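Local coordinates for protein MlnD (Bacillus methylotrophicus, PDB 5IL5) that probably removes water from carrier-bound polyketide intermediates, as the dehydratase domain of a large trans-AT synthase that assembles macrolactin-type antibiotics, at residues P34-N39 and F48-S53; Q110-L115 and S125-S130; Q74-R79 and C211-E216. All blocks are in the same frame, centred on the assembly; numbering follows the deposited sequence.

Contact 1 (P34-N39 and F48-S53)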
loop_
_atom_site.group_PDB
_atom_site.type_symbol
_atom_site.label_atom_id
_atom_site.label_comp_id
_atom_site.label_asym_id
_atom_site.label_seq_id
_atom_site.Cartn_x
_atom_site.Cartn_y
_atom_site.Cartn_z
ATOM N N PRO A 34 5.189 8.369 10.722
ATOM C CA PRO A 34 5.567 7.847 12.048
ATOM C C PRO A 34 4.528 6.924 12.677
ATOM O O PRO A 34 4.892 6.058 13.485
ATOM C CB PRO A 34 5.762 9.121 12.887
ATOM C CG PRO A 34 5.805 10.272 11.917
ATOM C CD PRO A 34 5.719 9.727 10.524
ATOM N N TYR A 35 3.247 7.090 12.347
ATOM C CA TYR A 35 2.193 6.227 12.856
ATOM C C TYR A 35 1.608 5.298 11.801
ATOM O O TYR A 35 0.759 4.471 12.140
ATOM C CB TYR A 35 1.052 7.058 13.463
ATOM C CG TYR A 35 1.466 8.198 14.368
ATOM C CD1 TYR A 35 2.470 8.043 15.314
ATOM C CD2 TYR A 35 0.806 9.418 14.311
ATOM C CE1 TYR A 35 2.828 9.084 16.149
ATOM C CE2 TYR A 35 1.157 10.457 15.144
ATOM C CZ TYR A 35 2.165 10.285 16.062
ATOM O OH TYR A 35 2.511 11.322 16.891
ATOM N N ILE A 36 2.025 5.408 10.541
ATOM C CA ILE A 36 1.496 4.583 9.455
ATOM C C ILE A 36 2.663 3.852 8.803
ATOM O O ILE A 36 3.583 4.488 8.274
ATOM C CB ILE A 36 0.714 5.418 8.421
ATOM C CG1 ILE A 36 -0.407 6.219 9.106
ATOM C CG2 ILE A 36 0.156 4.535 7.314
ATOM C CD1 ILE A 36 -1.039 7.281 8.214
ATOM N N SER A 37 2.629 2.519 8.844
ATOM C CA SER A 37 3.756 1.736 8.352
ATOM C C SER A 37 3.649 1.411 6.867
ATOM O O SER A 37 4.667 1.400 6.167
ATOM C CB SER A 37 3.898 0.442 9.162
ATOM O OG SER A 37 2.806 -0.433 8.964
ATOM N N CYS A 38 2.449 1.148 6.360
ATOM C CA CYS A 38 2.312 0.773 4.959
ATOM C C CYS A 38 0.856 0.867 4.537
ATOM O O CYS A 38 -0.049 1.014 5.362
ATOM C CB CYS A 38 2.848 -0.639 4.714
ATOM S SG CYS A 38 2.031 -1.928 5.666
ATOM N N ASN A 39 0.649 0.759 3.223
ATOM C CA ASN A 39 -0.671 0.790 2.604
ATOM C C ASN A 39 -1.140 -0.643 2.375
ATOM O O ASN A 39 -0.444 -1.430 1.727
ATOM C CB ASN A 39 -0.621 1.574 1.293
ATOM C CG ASN A 39 -1.969 1.666 0.612
ATOM O OD1 ASN A 39 -2.865 0.854 0.854
ATOM N ND2 ASN A 39 -2.134 2.684 -0.221
ATOM N N PHE A 48 -4.881 1.650 5.558
ATOM C CA PHE A 48 -3.476 1.673 5.932
ATOM C C PHE A 48 -3.290 0.989 7.280
ATOM O O PHE A 48 -4.203 0.952 8.107
ATOM C CB PHE A 48 -2.929 3.105 6.041
ATOM C CG PHE A 48 -3.046 3.925 4.785
ATOM C CD1 PHE A 48 -4.226 4.572 4.461
ATOM C CD2 PHE A 48 -1.949 4.104 3.965
ATOM C CE1 PHE A 48 -4.318 5.346 3.321
ATOM C CE2 PHE A 48 -2.036 4.877 2.826
ATOM C CZ PHE A 48 -3.219 5.499 2.507
ATOM N N LEU A 49 -2.088 0.459 7.497
ATOM C CA LEU A 49 -1.728 -0.196 8.751
ATOM C C LEU A 49 -1.124 0.821 9.722
ATOM O O LEU A 49 -0.163 1.519 9.381
ATOM C CB LEU A 49 -0.731 -1.322 8.478
ATOM C CG LEU A 49 -0.523 -2.388 9.554
ATOM C CD1 LEU A 49 0.143 -3.587 8.916
ATOM C CD2 LEU A 49 0.293 -1.895 10.726
ATOM N N ILE A 50 -1.678 0.900 10.925
ATOM C CA ILE A 50 -1.186 1.801 11.961
ATOM C C ILE A 50 -0.231 1.034 12.864
ATOM O O ILE A 50 -0.519 -0.098 13.273
ATOM C CB ILE A 50 -2.353 2.380 12.786
ATOM C CG1 ILE A 50 -3.364 3.115 11.898
ATOM C CG2 ILE A 50 -1.824 3.285 13.908
ATOM C CD1 ILE A 50 -3.035 4.558 11.619
ATOM N N ASN A 51 0.885 1.662 13.230
ATOM C CA ASN A 51 1.805 1.056 14.187
ATOM C C ASN A 51 2.415 2.167 15.029
ATOM O O ASN A 51 3.248 2.934 14.540
ATOM C CB ASN A 51 2.887 0.231 13.494
ATOM C CG ASN A 51 3.821 -0.430 14.484
ATOM O OD1 ASN A 51 3.474 -0.598 15.664
ATOM N ND2 ASN A 51 4.988 -0.859 14.008
ATOM N N VAL A 52 2.003 2.237 16.296
ATOM C CA VAL A 52 2.526 3.189 17.266
ATOM C C VAL A 52 3.255 2.489 18.406
ATOM O O VAL A 52 3.468 3.086 19.461
ATOM C CB VAL A 52 1.409 4.096 17.817
ATOM C CG1 VAL A 52 0.849 4.979 16.720
ATOM C CG2 VAL A 52 0.317 3.265 18.469
ATOM N N SER A 53 3.605 1.217 18.223
ATOM C CA SER A 53 4.307 0.467 19.255
ATOM C C SER A 53 5.554 1.211 19.729
ATOM O O SER A 53 5.755 1.407 20.933
ATOM C CB SER A 53 4.663 -0.919 18.709
ATOM O OG SER A 53 5.322 -1.718 19.673
#
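A beta bulge at S37 breaks the pairing of strand 36-39 with strand 46-50. I36 faces I50 as a non-hydrogen-bonded antiparallel pair, with 4.6 Å between the CA of I36 and the CA of I50. Beyond it L49 serves two successive residues: S37 N gives its hydrogen to L49 O over 3.0 Å, nearly along the carbonyl axis, and L49 N gives to C38 O over 3.0 Å. The near-helical backbone of S37 (phi -89°, psi -37°), as at the first position of a classic bulge, takes up the extra residue and aims its CB at the opposite strand, where OG lies against the CD2 branch of L49. Past the strand proper, N51 N reaches Y35 O at 3.0 Å from above the carbonyl plane, and N51 OD1 accepts from S53 N, two residues on, in an Asx turn.

I36, N39, F48 and I50 share one face. There I36 CG2, anti to its backbone N, touches F48 CB at 3.6 Å, and the N39 amide crosses the F48 ring obliquely, planes 40° apart, with N39 ND2 3.8 Å from F48 CE2. N39 OD1 accepts from S41 OG. Y35 CD1 meets V52 CG1 at 3.7 Å. Helix 74-86 packs on this side, with M84 against both I36 and F48. Strand 36-39 is the outermost strand within this chain, and there N39 packs on N39 of the second subunit. The arrangement is that of a bulged antiparallel beta hairpin in the N-terminal hotdog fold.

Contact 2 (Q110-L115 and S125-S130)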
loop_
_atom_site.group_PDB
_atom_site.type_symbol
_atom_site.label_atom_id
_atom_site.label_comp_id
_atom_site.label_asym_id
_atom_site.label_seq_id
_atom_site.Cartn_x
_atom_site.Cartn_y
_atom_site.Cartn_z
ATOM N N GLN A 110 -3.305 -5.174 16.239
ATOM C CA GLN A 110 -2.910 -4.403 15.070
ATOM C C GLN A 110 -3.999 -3.390 14.732
ATOM O O GLN A 110 -5.185 -3.728 14.705
ATOM C CB GLN A 110 -2.652 -5.339 13.892
ATOM C CG GLN A 110 -1.697 -4.794 12.841
ATOM C CD GLN A 110 -0.262 -4.710 13.328
ATOM O OE1 GLN A 110 0.358 -3.646 13.295
ATOM N NE2 GLN A 110 0.272 -5.835 13.786
ATOM N N ILE A 111 -3.598 -2.143 14.490
ATOM C CA ILE A 111 -4.528 -1.042 14.257
ATOM C C ILE A 111 -4.468 -0.634 12.792
ATOM O O ILE A 111 -3.382 -0.522 12.212
ATOM C CB ILE A 111 -4.193 0.157 15.162
ATOM C CG1 ILE A 111 -4.233 -0.256 16.635
ATOM C CG2 ILE A 111 -5.164 1.311 14.896
ATOM C CD1 ILE A 111 -3.259 0.511 17.506
ATOM N N ARG A 112 -5.637 -0.387 12.203
ATOM C CA ARG A 112 -5.751 0.029 10.813
ATOM C C ARG A 112 -6.723 1.193 10.718
ATOM O O ARG A 112 -7.590 1.375 11.577
ATOM C CB ARG A 112 -6.261 -1.101 9.923
ATOM C CG ARG A 112 -7.743 -1.357 10.118
ATOM C CD ARG A 112 -8.217 -2.588 9.410
ATOM N NE ARG A 112 -9.667 -2.715 9.518
ATOM C CZ ARG A 112 -10.402 -3.507 8.751
ATOM N NH1 ARG A 112 -9.815 -4.252 7.828
ATOM N NH2 ARG A 112 -11.716 -3.556 8.906
ATOM N N ILE A 113 -6.597 1.968 9.643
ATOM C CA ILE A 113 -7.534 3.041 9.342
ATOM C C ILE A 113 -8.186 2.748 7.998
ATOM O O ILE A 113 -7.491 2.513 7.002
ATOM C CB ILE A 113 -6.841 4.417 9.330
ATOM C CG1 ILE A 113 -7.848 5.519 8.991
ATOM C CG2 ILE A 113 -5.679 4.432 8.350
ATOM C CD1 ILE A 113 -7.333 6.916 9.258
ATOM N N VAL A 114 -9.517 2.775 7.974
ATOM C CA VAL A 114 -10.302 2.579 6.762
ATOM C C VAL A 114 -10.821 3.939 6.330
ATOM O O VAL A 114 -11.294 4.717 7.166
ATOM C CB VAL A 114 -11.461 1.595 6.995
ATOM C CG1 VAL A 114 -12.269 1.391 5.714
ATOM C CG2 VAL A 114 -10.941 0.267 7.516
ATOM N N LEU A 115 -10.715 4.234 5.039
ATOM C CA LEU A 115 -11.191 5.489 4.474
ATOM C C LEU A 115 -12.185 5.200 3.361
ATOM O O LEU A 115 -11.887 4.434 2.439
ATOM C CB LEU A 115 -10.034 6.328 3.934
ATOM C CG LEU A 115 -8.907 6.602 4.925
ATOM C CD1 LEU A 115 -7.790 5.588 4.767
ATOM C CD2 LEU A 115 -8.396 8.015 4.731
ATOM N N SER A 125 -12.348 5.411 9.539
ATOM C CA SER A 125 -12.509 4.602 10.734
ATOM C C SER A 125 -11.135 4.114 11.138
ATOM O O SER A 125 -10.415 3.533 10.320
ATOM C CB SER A 125 -13.428 3.398 10.506
ATOM O OG SER A 125 -14.793 3.762 10.518
ATOM N N ILE A 126 -10.779 4.344 12.390
ATOM C CA ILE A 126 -9.571 3.784 12.966
ATOM C C ILE A 126 -10.028 2.603 13.802
ATOM O O ILE A 126 -10.834 2.763 14.726
ATOM C CB ILE A 126 -8.813 4.825 13.801
ATOM C CG1 ILE A 126 -8.461 6.028 12.918
ATOM C CG2 ILE A 126 -7.564 4.212 14.401
ATOM C CD1 ILE A 126 -7.803 7.192 13.636
ATOM N N GLU A 127 -9.522 1.417 13.482
ATOM C CA GLU A 127 -10.116 0.176 13.947
ATOM C C GLU A 127 -9.038 -0.761 14.464
ATOM O O GLU A 127 -7.858 -0.626 14.133
ATOM C CB GLU A 127 -10.906 -0.528 12.824
ATOM C CG GLU A 127 -11.900 0.360 12.072
ATOM C CD GLU A 127 -12.568 -0.349 10.898
ATOM O OE1 GLU A 127 -12.132 -1.458 10.541
ATOM O OE2 GLU A 127 -13.549 0.188 10.344
ATOM N N LYS A 128 -9.459 -1.699 15.309
ATOM C CA LYS A 128 -8.709 -2.933 15.470
ATOM C C LYS A 128 -8.816 -3.733 14.182
ATOM O O LYS A 128 -9.907 -3.891 13.629
ATOM C CB LYS A 128 -9.225 -3.766 16.642
ATOM C CG LYS A 128 -8.982 -3.197 18.037
ATOM C CD LYS A 128 -9.300 -4.249 19.100
ATOM C CE LYS A 128 -9.042 -3.731 20.507
ATOM N NZ LYS A 128 -9.823 -4.457 21.556
ATOM N N GLN A 129 -7.683 -4.245 13.706
ATOM C CA GLN A 129 -7.714 -5.055 12.496
ATOM C C GLN A 129 -8.422 -6.386 12.724
ATOM O O GLN A 129 -9.049 -6.916 11.802
ATOM C CB GLN A 129 -6.288 -5.286 11.999
ATOM C CG GLN A 129 -6.229 -5.960 10.660
ATOM C CD GLN A 129 -4.854 -5.908 10.049
ATOM O OE1 GLN A 129 -3.879 -6.356 10.650
ATOM N NE2 GLN A 129 -4.761 -5.337 8.857
ATOM N N SER A 130 -8.326 -6.946 13.932
ATOM C CA SER A 130 -8.850 -8.289 14.165
ATOM C C SER A 130 -10.371 -8.335 14.049
ATOM O O SER A 130 -10.927 -9.310 13.528
ATOM C CB SER A 130 -8.399 -8.801 15.531
ATOM O OG SER A 130 -8.929 -8.000 16.567
#
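Every strand amide facing across this pair finds a carbonyl. R112 and E127 bond reciprocally: R112 N gives to E127 O at 3.0 Å, in the carbonyl plane, while E127 N gives to R112 O at 2.7 Å, nearly along its axis (C=O...N 172°). V114 and S125 repeat the pattern, V114 N to S125 O at 2.6 Å and S125 N to V114 O at 2.7 Å. Where the strands end, Q129 N still reaches Q110 O at 2.7 Å. The backbones of I111 and I113 turn the other way and bond to I50 and F48, and that of I126 bonds to Y135 and S136, so both strands are paired on their outer sides too.

From 112-114 across to 125-127 the side chains alternate between the faces; those of I111 and K128 diverge. R112 and E127 form a salt bridge in which one oxygen takes both donors: R112 NE lies 3.0 Å and R112 NH2 2.7 Å from E127 OE1, which sits at the edge of the guanidinium, in its plane. The two charged groups are nevertheless turned 46° apart. R112 starts from the crowded position between backbone N and carbonyl carbon (chi1 74°), then runs extended to NE. V114 CG2 lies above one guanidinium face, displaced toward its rim, and also touches the E127 carboxylate. On the other face the contact is apolar: I113 CD1 meets I126 CG1 at 3.9 Å, and both residues pack on helix 74-86. This is an antiparallel beta hairpin, with its isoleucine face turned to the helix of the N-terminal hotdog fold.

Contact 3 (Q74-R79 and C211-E216)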
loop_
_atom_site.group_PDB
_atom_site.type_symbol
_atom_site.label_atom_id
_atom_site.label_comp_id
_atom_site.label_asym_id
_atom_site.label_seq_id
_atom_site.Cartn_x
_atom_site.Cartn_y
_atom_site.Cartn_z
ATOM N N GLN A 74 -4.788 10.643 17.017
ATOM C CA GLN A 74 -5.465 9.926 15.948
ATOM C C GLN A 74 -5.886 10.862 14.826
ATOM O O GLN A 74 -6.039 10.426 13.679
ATOM C CB GLN A 74 -6.665 9.201 16.536
ATOM C CG GLN A 74 -6.241 8.099 17.465
ATOM C CD GLN A 74 -7.375 7.567 18.301
ATOM O OE1 GLN A 74 -8.256 6.870 17.808
ATOM N NE2 GLN A 74 -7.345 7.879 19.588
ATOM N N ILE A 75 -6.093 12.145 15.131
ATOM C CA ILE A 75 -6.388 13.108 14.075
ATOM C C ILE A 75 -5.241 13.155 13.077
ATOM O O ILE A 75 -5.462 13.213 11.860
ATOM C CB ILE A 75 -6.674 14.502 14.667
ATOM C CG1 ILE A 75 -7.859 14.462 15.642
ATOM C CG2 ILE A 75 -6.955 15.485 13.541
ATOM C CD1 ILE A 75 -8.125 15.800 16.339
ATOM N N GLU A 76 -3.999 13.133 13.569
ATOM C CA GLU A 76 -2.847 13.059 12.673
ATOM C C GLU A 76 -2.883 11.786 11.829
ATOM O O GLU A 76 -2.570 11.820 10.635
ATOM C CB GLU A 76 -1.553 13.153 13.483
ATOM C CG GLU A 76 -0.268 13.039 12.667
ATOM C CD GLU A 76 -0.097 14.162 11.671
ATOM O OE1 GLU A 76 -0.778 15.199 11.811
ATOM O OE2 GLU A 76 0.742 14.006 10.758
ATOM N N MET A 77 -3.265 10.655 12.428
ATOM C CA MET A 77 -3.402 9.426 11.649
ATOM C C MET A 77 -4.382 9.619 10.500
ATOM O O MET A 77 -4.106 9.241 9.355
ATOM C CB MET A 77 -3.875 8.271 12.539
ATOM C CG MET A 77 -2.891 7.805 13.586
ATOM S SD MET A 77 -3.629 6.667 14.776
ATOM C CE MET A 77 -2.275 6.527 15.919
ATOM N N ALA A 78 -5.539 10.206 10.788
ATOM C CA ALA A 78 -6.528 10.430 9.742
ATOM C C ALA A 78 -6.027 11.441 8.720
ATOM O O ALA A 78 -6.192 11.247 7.509
ATOM C CB ALA A 78 -7.841 10.892 10.369
ATOM N N ARG A 79 -5.416 12.531 9.190
ATOM C CA ARG A 79 -4.925 13.548 8.272
ATOM C C ARG A 79 -3.871 12.974 7.343
ATOM O O ARG A 79 -3.878 13.253 6.140
ATOM C CB ARG A 79 -4.354 14.728 9.050
ATOM C CG ARG A 79 -3.796 15.835 8.168
ATOM C CD ARG A 79 -2.609 16.515 8.796
ATOM N NE ARG A 79 -1.484 15.615 9.017
ATOM C CZ ARG A 79 -0.686 15.161 8.054
ATOM N NH1 ARG A 79 -0.883 15.515 6.790
ATOM N NH2 ARG A 79 0.319 14.355 8.352
ATOM N N CYS A 211 5.264 14.066 11.109
ATOM C CA CYS A 211 4.093 14.534 11.849
ATOM C C CYS A 211 3.818 15.990 11.512
ATOM O O CYS A 211 4.623 16.869 11.833
ATOM C CB CYS A 211 4.297 14.373 13.352
ATOM S SG CYS A 211 3.852 12.766 14.017
ATOM N N ILE A 212 2.684 16.246 10.852
ATOM C CA ILE A 212 2.206 17.615 10.703
ATOM C C ILE A 212 1.704 18.129 12.041
ATOM O O ILE A 212 2.074 19.218 12.495
ATOM C CB ILE A 212 1.096 17.682 9.640
ATOM C CG1 ILE A 212 1.613 17.225 8.274
ATOM C CG2 ILE A 212 0.511 19.073 9.570
ATOM C CD1 ILE A 212 2.651 18.101 7.649
ATOM N N ILE A 213 0.881 17.328 12.707
ATOM C CA ILE A 213 0.355 17.640 14.026
ATOM C C ILE A 213 1.222 16.901 15.031
ATOM O O ILE A 213 1.104 15.682 15.182
ATOM C CB ILE A 213 -1.118 17.234 14.153
ATOM C CG1 ILE A 213 -1.974 18.016 13.152
ATOM C CG2 ILE A 213 -1.609 17.434 15.579
ATOM C CD1 ILE A 213 -3.443 17.608 13.130
ATOM N N LYS A 214 2.088 17.630 15.730
ATOM C CA LYS A 214 3.010 16.973 16.640
ATOM C C LYS A 214 2.256 16.393 17.833
ATOM O O LYS A 214 1.290 16.994 18.311
ATOM C CB LYS A 214 4.097 17.918 17.137
ATOM C CG LYS A 214 5.107 18.303 16.089
ATOM C CD LYS A 214 6.252 19.059 16.721
ATOM C CE LYS A 214 7.286 19.453 15.689
ATOM N NZ LYS A 214 8.342 20.345 16.251
ATOM N N PRO A 215 2.673 15.230 18.341
ATOM C CA PRO A 215 1.905 14.617 19.435
ATOM C C PRO A 215 1.804 15.501 20.667
ATOM O O PRO A 215 0.721 15.608 21.256
ATOM C CB PRO A 215 2.679 13.316 19.713
ATOM C CG PRO A 215 4.043 13.566 19.195
ATOM C CD PRO A 215 3.855 14.424 17.990
ATOM N N GLU A 216 2.900 16.155 21.066
ATOM C CA GLU A 216 2.858 16.971 22.275
ATOM C C GLU A 216 2.043 18.241 22.074
ATOM O O GLU A 216 1.429 18.731 23.029
ATOM C CB GLU A 216 4.270 17.304 22.763
ATOM C CG GLU A 216 5.044 18.353 21.973
ATOM C CD GLU A 216 5.642 17.819 20.693
ATOM O OE1 GLU A 216 5.489 16.613 20.412
ATOM O OE2 GLU A 216 6.289 18.611 19.979
#
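The charged and polar interactions gather on one carboxylate. E76 leaves helix 74-86 with CG anti to the backbone N (chi1 178°) and bends at chi2 (63°), which brings its two oxygens up to consecutive amides of the loop. I213 N donates to E76 OE1 at 2.8 Å and I212 N donates to E76 OE2 at 3.0 Å; both bonds are somewhat bent, and both amides approach from above the carboxylate plane. One turn further along the same helix, R79 forms a side-on salt bridge with the group, R79 NE lying 2.9 Å from E76 OE1 and R79 NH2 2.5 Å from E76 OE2. The carboxylate carbon lies in the guanidinium plane, at its edge. Each oxygen thus takes two donors from these segments, and OE2 has a further one in H33 NE2. So many donors around a buried acid would be expected to stabilise its negative charge.

The partners come from the two halves of a double hotdog fold: helix 74-86 belongs to the N-terminal hotdog, while 211-216 leads into helix 215-229 of the C-terminal one, with K214 as its N-cap residue. E76 and I213 are the nearest pair of the two backbones, their CA atoms 5.8 Å apart.

Apolar contacts flank the carboxylate. I75 CG2, anti to its backbone N, meets I213 CD1 at 4.1 Å, crossing obliquely; I75 also touches L93 and L96 of strand 92-98, and I213 touches I245 of strand 239-245. I212 runs beside the R79 side chain, crossing it at about a right angle. C211 SG approaches the aliphatic part of E76, 4.3 Å from E76 CG.

Overall arrangement
Contacts 1 and 2 are partly buried hairpins of the N-terminal hotdog, side by side because strands 46-50 and 111-117 are neighbours. Contact 3 is buried, its centre about 7 Å from the centre of the chain, against about 17 and 18 Å for the centres of contacts 1 and 2, and it alone joins the two hotdog regions. Helix 74-86 relates all three, M77 touching V52 and I50 of contact 1, and A78 and Q74 meeting I113 and I126 of contact 2. Backbone bonding dominates both hairpins, with a bulge in contact 1 and an ion pair on one face in contact 2; in contact 3 a buried carboxylate does the joining, side chain to backbone.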